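Local coordinates for pheromone cOB1/lipoprotein, YaeC family (Enterococcus faecalis, PDB 4EF1), which probably binds methionine as the substrate-binding lipoprotein of an ABC importer, and holds selenomethionine in the cleft between its two lobes, at residues L43-L48 / D54-Q59; T39-P44 / V61-E66. All coordinates share one frame; numbering follows the deposited sequence.

Contact 1 of 2, residues L43-L48 / D54-Q59. With MSE (selenomethionine), chain C.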
loop_
_atom_site.group_PDB
_atom_site.type_symbol
_atom_site.label_atom_id
_atom_site.label_comp_id
_atom_site.label_asym_id
_atom_site.label_seq_id
_atom_site.Cartn_x
_atom_site.Cartn_y
_atom_site.Cartn_z
ATOM N N LEU A 43 -3.015 -7.523 -11.668
ATOM C CA LEU A 43 -3.474 -7.015 -12.960
ATOM C C LEU A 43 -2.948 -5.629 -13.381
ATOM O O LEU A 43 -2.668 -5.451 -14.566
ATOM C CB LEU A 43 -4.999 -7.095 -13.107
ATOM C CG LEU A 43 -5.606 -8.524 -13.253
ATOM C CD1 LEU A 43 -7.125 -8.405 -13.408
ATOM C CD2 LEU A 43 -5.051 -9.334 -14.437
ATOM N N PRO A 44 -2.788 -4.689 -12.446
ATOM C CA PRO A 44 -2.182 -3.383 -12.823
ATOM C C PRO A 44 -0.763 -3.470 -13.381
ATOM O O PRO A 44 -0.391 -2.664 -14.259
ATOM C CB PRO A 44 -2.206 -2.569 -11.538
ATOM C CG PRO A 44 -3.052 -3.319 -10.579
ATOM C CD PRO A 44 -3.165 -4.725 -11.009
ATOM N N ASN A 45 0.033 -4.399 -12.857
ATOM C CA ASN A 45 1.338 -4.673 -13.444
ATOM C C ASN A 45 1.239 -5.416 -14.773
ATOM O O ASN A 45 1.961 -5.049 -15.706
ATOM C CB ASN A 45 2.271 -5.385 -12.465
ATOM C CG ASN A 45 2.895 -4.432 -11.434
ATOM O OD1 ASN A 45 3.099 -3.254 -11.707
ATOM N ND2 ASN A 45 3.272 -4.967 -10.277
ATOM N N LYS A 46 0.367 -6.436 -14.882
ATOM C CA LYS A 46 0.141 -7.111 -16.166
ATOM C C LYS A 46 -0.282 -6.085 -17.213
ATOM O O LYS A 46 0.251 -6.056 -18.321
ATOM C CB LYS A 46 -0.915 -8.234 -16.077
ATOM C CG LYS A 46 -0.463 -9.469 -15.285
ATOM C CD LYS A 46 -1.394 -10.678 -15.439
ATOM C CE LYS A 46 -0.829 -11.914 -14.744
ATOM N NZ LYS A 46 0.482 -12.360 -15.297
ATOM N N ALA A 47 -1.236 -5.239 -16.855
ATOM C CA ALA A 47 -1.749 -4.190 -17.756
ATOM C C ALA A 47 -0.677 -3.181 -18.253
ATOM O O ALA A 47 -0.712 -2.735 -19.391
ATOM C CB ALA A 47 -2.923 -3.460 -17.090
ATOM N N LEU A 48 0.249 -2.796 -17.364
ATOM C CA LEU A 48 1.341 -1.899 -17.713
ATOM C C LEU A 48 2.290 -2.566 -18.691
ATOM O O LEU A 48 2.673 -1.978 -19.696
ATOM C CB LEU A 48 2.071 -1.398 -16.459
ATOM C CG LEU A 48 3.303 -0.501 -16.645
ATOM C CD1 LEU A 48 2.851 0.776 -17.367
ATOM C CD2 LEU A 48 3.930 -0.189 -15.290
ATOM N N ASP A 54 -0.615 3.172 -19.596
ATOM C CA ASP A 54 0.709 3.788 -19.781
ATOM C C ASP A 54 1.506 3.889 -18.468
ATOM O O ASP A 54 2.744 3.988 -18.481
ATOM C CB ASP A 54 0.537 5.199 -20.316
ATOM C CG ASP A 54 -0.270 5.251 -21.600
ATOM O OD1 ASP A 54 -0.105 4.348 -22.438
ATOM O OD2 ASP A 54 -1.083 6.194 -21.744
ATOM N N ALA A 55 0.797 3.852 -17.341
ATOM C CA ALA A 55 1.415 3.974 -16.010
ATOM C C ALA A 55 0.510 3.274 -15.002
ATOM O O ALA A 55 -0.685 3.014 -15.290
ATOM C CB ALA A 55 1.568 5.436 -15.624
ATOM N N ASN A 56 1.053 2.967 -13.840
ATOM C CA ASN A 56 0.198 2.539 -12.739
ATOM C C ASN A 56 0.538 3.260 -11.438
ATOM O O ASN A 56 1.615 3.869 -11.274
ATOM C CB ASN A 56 0.027 1.005 -12.656
ATOM C CG ASN A 56 1.294 0.273 -12.232
ATOM O OD1 ASN A 56 2.057 0.727 -11.340
ATOM N ND2 ASN A 56 1.494 -0.894 -12.819
ATOM N N TYR A 57 -0.441 3.249 -10.547
ATOM C CA TYR A 57 -0.399 3.931 -9.279
ATOM C C TYR A 57 -1.167 3.068 -8.251
ATOM O O TYR A 57 -2.384 3.210 -8.071
ATOM C CB TYR A 57 -1.077 5.300 -9.449
ATOM C CG TYR A 57 -1.124 6.174 -8.198
ATOM C CD1 TYR A 57 -0.121 6.140 -7.203
ATOM C CD2 TYR A 57 -2.167 7.089 -8.030
ATOM C CE1 TYR A 57 -0.179 6.992 -6.071
ATOM C CE2 TYR A 57 -2.229 7.920 -6.922
ATOM C CZ TYR A 57 -1.262 7.877 -5.941
ATOM O OH TYR A 57 -1.405 8.761 -4.893
ATOM N N PHE A 58 -0.431 2.185 -7.572
ATOM C CA PHE A 58 -1.026 1.254 -6.603
ATOM C C PHE A 58 -0.017 0.606 -5.639
ATOM O O PHE A 58 -0.426 0.111 -4.594
ATOM C CB PHE A 58 -1.821 0.142 -7.348
ATOM C CG PHE A 58 -0.969 -1.009 -7.781
ATOM C CD1 PHE A 58 -0.164 -0.904 -8.901
ATOM C CD2 PHE A 58 -0.983 -2.195 -7.080
ATOM C CE1 PHE A 58 0.624 -1.954 -9.292
ATOM C CE2 PHE A 58 -0.182 -3.256 -7.465
ATOM C CZ PHE A 58 0.615 -3.136 -8.572
ATOM N N GLN A 59 1.260 0.540 -6.002
ATOM C CA GLN A 59 2.256 -0.254 -5.243
ATOM C C GLN A 59 3.370 0.562 -4.630
ATOM O O GLN A 59 3.716 1.627 -5.151
ATOM C CB GLN A 59 2.901 -1.290 -6.166
ATOM C CG GLN A 59 3.792 -0.753 -7.273
ATOM C CD GLN A 59 4.086 -1.735 -8.403
ATOM O OE1 GLN A 59 4.365 -2.916 -8.166
ATOM N NE2 GLN A 59 4.022 -1.235 -9.661
HETATM N N MSE C 301 -1.713 0.739 -1.163
HETATM C CA MSE C 301 -0.943 -0.429 -0.574
HETATM C C MSE C 301 -0.134 -0.042 0.668
HETATM O O MSE C 301 0.519 1.012 0.672
HETATM O OXT MSE C 301 -0.064 -0.827 1.652
HETATM C CB MSE C 301 -0.047 -1.105 -1.612
HETATM C CG MSE C 301 0.637 -2.396 -1.147
HETATM SE SE MSE C 301 1.940 -2.980 -2.437
HETATM C CE MSE C 301 0.735 -3.514 -3.928
#
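Asn45 of helix 43-50 locks its amide to that of Gln59 on the segment 54-59. Asn45 CB leads to CG, which lies in the plane of the Phe58 ring at its edge, 3.9 Å from Phe58 CZ. Beyond CG the amide splits its work. Asn45 ND2 donates to Gln59 OE1 at 3.1 Å with a nearly straight N-H (167°), and the acceptor lies in the amide plane of Asn45. Asn45 OD1 takes the return bond from Gln59 NE2 at 3.0 Å, in its carbonyl plane and on a lone pair. The two amides thus pair through both ends, although their planes are 36° apart. Asn45 OD1 also accepts from Asn56 ND2 at 3.1 Å, a donor tilted out of the carbonyl plane. Asn56 ND2 makes a further, weak bond to Pro44 O. The chi1 of Asn56 (69°) sets its CG between the backbone N and the carbonyl carbon, and this turns the amide to the helix.

Pro44 CG sits over one face of the Phe58 ring, 3.9 Å from its centroid, in a CH-pi contact. Gln59 CB covers the opposite face. Leu48 splits its two methyls: CD1 lies 3.4 Å from Asp54 O, and CD2 packs against Asn56 ND2. Helix 43-50, nearly antiparallel to the strand, makes the beta-alpha-beta crossover from strand 31-37 past strand 4-10 to strand 55-60. Two bonds grip the buried Asn45 OD1 and a third holds its ND2, which fixes the amide's rotation and joins the helix to the segment that carries Phe58 and Gln59 to the ligand pocket.

Contact 2 of 2, residues T39-P44 / V61-E66. With MSE (selenomethionine), chain C.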
loop_
_atom_site.group_PDB
_atom_site.type_symbol
_atom_site.label_atom_id
_atom_site.label_comp_id
_atom_site.label_asym_id
_atom_site.label_seq_id
_atom_site.Cartn_x
_atom_site.Cartn_y
_atom_site.Cartn_z
ATOM N N THR A 39 -8.930 -3.964 -8.871
ATOM C CA THR A 39 -9.277 -4.406 -7.520
ATOM C C THR A 39 -8.216 -5.321 -6.883
ATOM O O THR A 39 -8.403 -5.754 -5.759
ATOM C CB THR A 39 -10.631 -5.157 -7.582
ATOM O OG1 THR A 39 -10.511 -6.301 -8.431
ATOM C CG2 THR A 39 -11.730 -4.250 -8.152
ATOM N N ASP A 40 -7.099 -5.552 -7.595
ATOM C CA ASP A 40 -6.060 -6.461 -7.100
ATOM C C ASP A 40 -4.673 -5.870 -7.265
ATOM O O ASP A 40 -4.520 -4.704 -7.654
ATOM C CB ASP A 40 -6.155 -7.783 -7.865
ATOM C CG ASP A 40 -5.649 -7.645 -9.269
ATOM O OD1 ASP A 40 -6.045 -6.672 -9.938
ATOM O OD2 ASP A 40 -4.805 -8.439 -9.656
ATOM N N TYR A 41 -3.641 -6.670 -6.949
ATOM C CA TYR A 41 -2.272 -6.199 -7.001
ATOM C C TYR A 41 -1.426 -6.867 -8.095
ATOM O O TYR A 41 -0.241 -6.596 -8.186
ATOM C CB TYR A 41 -1.565 -6.370 -5.622
ATOM C CG TYR A 41 -1.988 -5.515 -4.428
ATOM C CD1 TYR A 41 -2.822 -4.410 -4.563
ATOM C CD2 TYR A 41 -1.506 -5.822 -3.135
ATOM C CE1 TYR A 41 -3.175 -3.645 -3.467
ATOM C CE2 TYR A 41 -1.856 -5.049 -2.057
ATOM C CZ TYR A 41 -2.696 -3.974 -2.224
ATOM O OH TYR A 41 -3.047 -3.187 -1.151
ATOM N N VAL A 42 -2.051 -7.667 -8.959
ATOM C CA VAL A 42 -1.398 -8.358 -10.041
ATOM C C VAL A 42 -1.727 -7.677 -11.372
ATOM O O VAL A 42 -0.826 -7.265 -12.084
ATOM C CB VAL A 42 -1.797 -9.858 -10.047
ATOM C CG1 VAL A 42 -1.275 -10.571 -11.279
ATOM C CG2 VAL A 42 -1.292 -10.546 -8.752
ATOM N N LEU A 43 -3.015 -7.523 -11.668
ATOM C CA LEU A 43 -3.474 -7.015 -12.960
ATOM C C LEU A 43 -2.948 -5.629 -13.381
ATOM O O LEU A 43 -2.668 -5.451 -14.566
ATOM C CB LEU A 43 -4.999 -7.095 -13.107
ATOM C CG LEU A 43 -5.606 -8.524 -13.253
ATOM C CD1 LEU A 43 -7.125 -8.405 -13.408
ATOM C CD2 LEU A 43 -5.051 -9.334 -14.437
ATOM N N PRO A 44 -2.788 -4.689 -12.446
ATOM C CA PRO A 44 -2.182 -3.383 -12.823
ATOM C C PRO A 44 -0.763 -3.470 -13.381
ATOM O O PRO A 44 -0.391 -2.664 -14.259
ATOM C CB PRO A 44 -2.206 -2.569 -11.538
ATOM C CG PRO A 44 -3.052 -3.319 -10.579
ATOM C CD PRO A 44 -3.165 -4.725 -11.009
ATOM N N VAL A 61 7.591 0.383 -3.254
ATOM C CA VAL A 61 8.856 -0.096 -3.842
ATOM C C VAL A 61 9.225 -1.546 -3.498
ATOM O O VAL A 61 9.616 -2.296 -4.369
ATOM C CB VAL A 61 10.061 0.861 -3.575
ATOM C CG1 VAL A 61 11.388 0.261 -4.069
ATOM C CG2 VAL A 61 9.824 2.220 -4.264
ATOM N N PRO A 62 9.076 -1.954 -2.225
ATOM C CA PRO A 62 9.368 -3.372 -1.967
ATOM C C PRO A 62 8.467 -4.352 -2.767
ATOM O O PRO A 62 8.950 -5.366 -3.282
ATOM C CB PRO A 62 9.189 -3.482 -0.444
ATOM C CG PRO A 62 9.459 -2.113 0.077
ATOM C CD PRO A 62 8.898 -1.182 -0.978
ATOM N N PHE A 63 7.183 -4.013 -2.933
ATOM C CA PHE A 63 6.288 -4.828 -3.715
ATOM C C PHE A 63 6.740 -4.794 -5.196
ATOM O O PHE A 63 6.806 -5.815 -5.848
ATOM C CB PHE A 63 4.847 -4.327 -3.604
ATOM C CG PHE A 63 3.859 -5.178 -4.355
ATOM C CD1 PHE A 63 3.638 -4.966 -5.691
ATOM C CD2 PHE A 63 3.147 -6.177 -3.706
ATOM C CE1 PHE A 63 2.739 -5.759 -6.405
ATOM C CE2 PHE A 63 2.243 -6.971 -4.399
ATOM C CZ PHE A 63 2.027 -6.759 -5.754
ATOM N N PHE A 64 6.994 -3.575 -5.690
ATOM C CA PHE A 64 7.476 -3.329 -7.066
ATOM C C PHE A 64 8.706 -4.214 -7.378
ATOM O O PHE A 64 8.751 -4.901 -8.437
ATOM C CB PHE A 64 7.798 -1.816 -7.213
ATOM C CG PHE A 64 8.430 -1.418 -8.519
ATOM C CD1 PHE A 64 7.653 -1.183 -9.637
ATOM C CD2 PHE A 64 9.805 -1.229 -8.615
ATOM C CE1 PHE A 64 8.231 -0.819 -10.838
ATOM C CE2 PHE A 64 10.395 -0.858 -9.811
ATOM C CZ PHE A 64 9.610 -0.658 -10.933
ATOM N N ASN A 65 9.698 -4.188 -6.493
ATOM C CA ASN A 65 10.952 -4.972 -6.718
ATOM C C ASN A 65 10.679 -6.479 -6.772
ATOM O O ASN A 65 11.258 -7.220 -7.605
ATOM C CB ASN A 65 11.999 -4.682 -5.635
ATOM C CG ASN A 65 12.570 -3.259 -5.695
ATOM O OD1 ASN A 65 12.417 -2.540 -6.677
ATOM N ND2 ASN A 65 13.196 -2.840 -4.605
ATOM N N GLU A 66 9.825 -6.950 -5.874
ATOM C CA GLU A 66 9.444 -8.375 -5.907
ATOM C C GLU A 66 8.746 -8.746 -7.231
ATOM O O GLU A 66 9.046 -9.777 -7.805
ATOM C CB GLU A 66 8.543 -8.707 -4.752
ATOM C CG GLU A 66 8.113 -10.147 -4.850
ATOM C CD GLU A 66 7.222 -10.518 -3.756
ATOM O OE1 GLU A 66 6.041 -10.085 -3.823
ATOM O OE2 GLU A 66 7.694 -11.247 -2.871
HETATM N N MSE C 301 -1.713 0.739 -1.163
HETATM C CA MSE C 301 -0.943 -0.429 -0.574
HETATM C C MSE C 301 -0.134 -0.042 0.668
HETATM O O MSE C 301 0.519 1.012 0.672
HETATM O OXT MSE C 301 -0.064 -0.827 1.652
HETATM C CB MSE C 301 -0.047 -1.105 -1.612
HETATM C CG MSE C 301 0.637 -2.396 -1.147
HETATM SE SE MSE C 301 1.940 -2.980 -2.437
HETATM C CE MSE C 301 0.735 -3.514 -3.928
#
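The selenomethionine pocket of this periplasmic-binding-protein fold has an aromatic clamp for the ligand's side chain, made by Tyr41 and Phe63. Tyr41 comes from the loop before helix 43-50, and Phe63 from the first turn of helix 61-71. Both residues are buried. Their rings form an edge-to-face pair, with the edge of Tyr41 toward the face of Phe63. The centroids are 5.7 Å apart and the planes stand at 77°.

The ligand methyl CE fills the angle between the rings. It lies over the centre of Tyr41, 3.3 Å above the plane, and over the centre of Phe63, 3.4 Å above that plane. Each ring therefore offers a face to the same methyl group, and the terminal methyl of a methionine would probably be received in the same way. The selenium rests against the base of the Phe63 side chain, 3.4 Å from Phe63 CB. Phe63 CG stands anti to its own backbone N (chi1 -177°), which carries the ring out from the helix to the Tyr41 loop. The hydroxyl of Tyr41 is hydrogen-bonded to Asn178, also a pocket residue. The ligand's polar end is held by Glu84, Arg116, Asn176 and Asn203.

In one of its two deposited conformers, Asp40 OD2 accepts from Val42 N, an Asx turn, and from Leu43 N at 2.8 Å, both from the same face of the carboxylate. The second bond is almost straight (171°) and reaches the first residue of helix 43-50. At the far end of the Phe63 ring, CZ meets the Tyr41 backbone: Tyr41 O lies at the ring edge, near its plane, 3.3 Å from Phe63 CZ.

From the N terminus, the chain passes strands 4-10 and 31-37 before the loop that opens contact 2. Helix 43-50 follows, and strand 55-60 then enters the six-stranded sheet between 4-10 and 203-208. Contact 1 closes the short connection between that helix and strand. The chain runs on directly into helix 61-71, where contact 2 closes a longer loop, Tyr41 to Phe63, inside which contact 1 nests. The two share Leu43 and Pro44. They also touch: Phe58 CE2 lies 3.4 Å from Tyr41 O. Contact 1 binds the helix to the sheet, while contact 2 brings the loop before helix 43-50 against the start of helix 61-71 beside the ligand.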